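PDB 6LIR: TCR alpha chain from Gallus gallus, which pairs with the TCR beta chain to form the alpha-beta T-cell receptor, which recognises antigen presented by MHC molecules. Local coordinates for the interface of chains A and B. Sequence-based numbering; all coordinates share one arbitrary frame. Chains: chain A, TCR alpha chain; chain B, TCR beta chain.

The interface of chains A and B. Residues chain A 86, 99-101; chain B 32, 39-40.
A:Phe99 and A:Gly100 belong to the FGXG motif of the alpha J segment, where strand 97-99 leaves the CDR3 loop; A:Phe99 packs on B:Leu40 at the start of strand 40-46 in the beta variable domain, and A:Gly100 on its neighbour B:Gly39. The CD1 methyl of B:Leu40 sits in the corner formed by one face of A:Tyr86 and one face of A:Phe99. It lies 4.1 Å above the plane of the A:Tyr86 ring, over the centre, but is shifted toward the rim of the A:Phe99 ring, with A:Phe99 CD1 4.0 Å from B:Leu40 CD1. The first leucine torsion sets CG beside the backbone N, and the second, near trans (chi2 167°), carries CD1 out toward the rings. The far edge of A:Phe99 reaches B:Tyr32. The two rings stand nearly perpendicular, with planes at 84°, and the CD2-CE2 edge of the phenylalanine comes down over the face of the tyrosine, shifted toward its CE1, CZ and OH; A:Phe99 CE2 is 3.8 Å from B:Tyr32 CZ. The tyrosine OH lies in the plane of the phenylalanine ring, at its edge. Next along the chain, the contact is backbone to backbone: A:Gly100 O is 3.7 Å from B:Gly39 CA, and A:Thr101 CA also packs on that glycine. No direct polar bond joins the chains in this patch. Instead, water 1 links them, 2.7 Å from A:Phe99 N in a nearly straight hydrogen bond (171° at H) and 2.6 Å from B:Leu40 O, giving both backbone groups a partner. This mainly apolar patch ties the alpha J-segment strand to the beta domain and so likely contributes to setting how the two variable domains, and their CDR loops, sit against each other.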
loop_
_atom_site.group_PDB
_atom_site.type_symbol
_atom_site.label_atom_id
_atom_site.label_comp_id
_atom_site.label_asym_id
_atom_site.label_seq_id
_atom_site.Cartn_x
_atom_site.Cartn_y
_atom_site.Cartn_z
ATOM N N TYR A 86 12.073 2.001 6.750
ATOM C CA TYR A 86 12.175 2.073 8.200
ATOM C C TYR A 86 13.597 1.767 8.642
ATOM O O TYR A 86 14.203 0.791 8.191
ATOM C CB TYR A 86 11.236 1.066 8.876
ATOM C CG TYR A 86 9.766 1.412 8.843
ATOM C CD1 TYR A 86 9.218 2.301 9.761
ATOM C CD2 TYR A 86 8.917 0.821 7.914
ATOM C CE1 TYR A 86 7.873 2.608 9.744
ATOM C CE2 TYR A 86 7.570 1.123 7.887
ATOM C CZ TYR A 86 7.052 2.017 8.804
ATOM O OH TYR A 86 5.711 2.319 8.779
ATOM N N PHE A 99 11.960 1.101 16.252
ATOM C CA PHE A 99 11.768 1.471 14.859
ATOM C C PHE A 99 11.615 2.974 14.697
ATOM O O PHE A 99 11.059 3.663 15.556
ATOM C CB PHE A 99 10.532 0.780 14.281
ATOM C CG PHE A 99 10.786 -0.622 13.823
ATOM C CD1 PHE A 99 11.212 -0.873 12.529
ATOM C CD2 PHE A 99 10.598 -1.690 14.685
ATOM C CE1 PHE A 99 11.449 -2.165 12.104
ATOM C CE2 PHE A 99 10.831 -2.987 14.267
ATOM C CZ PHE A 99 11.257 -3.225 12.974
ATOM N N GLY A 100 12.070 3.467 13.550
ATOM C CA GLY A 100 11.843 4.844 13.183
ATOM C C GLY A 100 10.440 5.052 12.658
ATOM O O GLY A 100 9.673 4.114 12.450
ATOM N N THR A 101 10.092 6.321 12.464
ATOM C CA THR A 101 8.752 6.665 12.013
ATOM C C THR A 101 8.517 6.313 10.547
ATOM O O THR A 101 7.368 6.350 10.097
ATOM C CB THR A 101 8.490 8.150 12.244
ATOM O OG1 THR A 101 9.660 8.897 11.901
ATOM C CG2 THR A 101 8.139 8.400 13.705
ATOM N N TYR B 32 3.097 -5.907 16.367
ATOM C CA TYR B 32 3.473 -4.511 16.205
ATOM C C TYR B 32 2.251 -3.717 15.781
ATOM O O TYR B 32 1.356 -4.236 15.108
ATOM C CB TYR B 32 4.581 -4.340 15.155
ATOM C CG TYR B 32 5.977 -4.562 15.679
ATOM C CD1 TYR B 32 6.687 -3.524 16.271
ATOM C CD2 TYR B 32 6.592 -5.807 15.582
ATOM C CE1 TYR B 32 7.966 -3.718 16.757
ATOM C CE2 TYR B 32 7.878 -6.010 16.067
ATOM C CZ TYR B 32 8.559 -4.958 16.650
ATOM O OH TYR B 32 9.832 -5.138 17.140
ATOM N N GLY B 39 5.052 5.288 13.392
ATOM C CA GLY B 39 5.995 4.204 13.176
ATOM C C GLY B 39 5.428 2.832 13.476
ATOM O O GLY B 39 4.245 2.550 13.243
ATOM N N LEU B 40 6.292 1.960 13.996
ATOM C CA LEU B 40 5.945 0.596 14.379
ATOM C C LEU B 40 6.245 0.423 15.859
ATOM O O LEU B 40 7.400 0.550 16.276
ATOM C CB LEU B 40 6.732 -0.429 13.560
ATOM C CG LEU B 40 6.382 -0.606 12.083
ATOM C CD1 LEU B 40 7.467 -1.412 11.387
ATOM C CD2 LEU B 40 5.027 -1.277 11.921
HETATM O O HOH W 1 9.631 0.626 17.553
#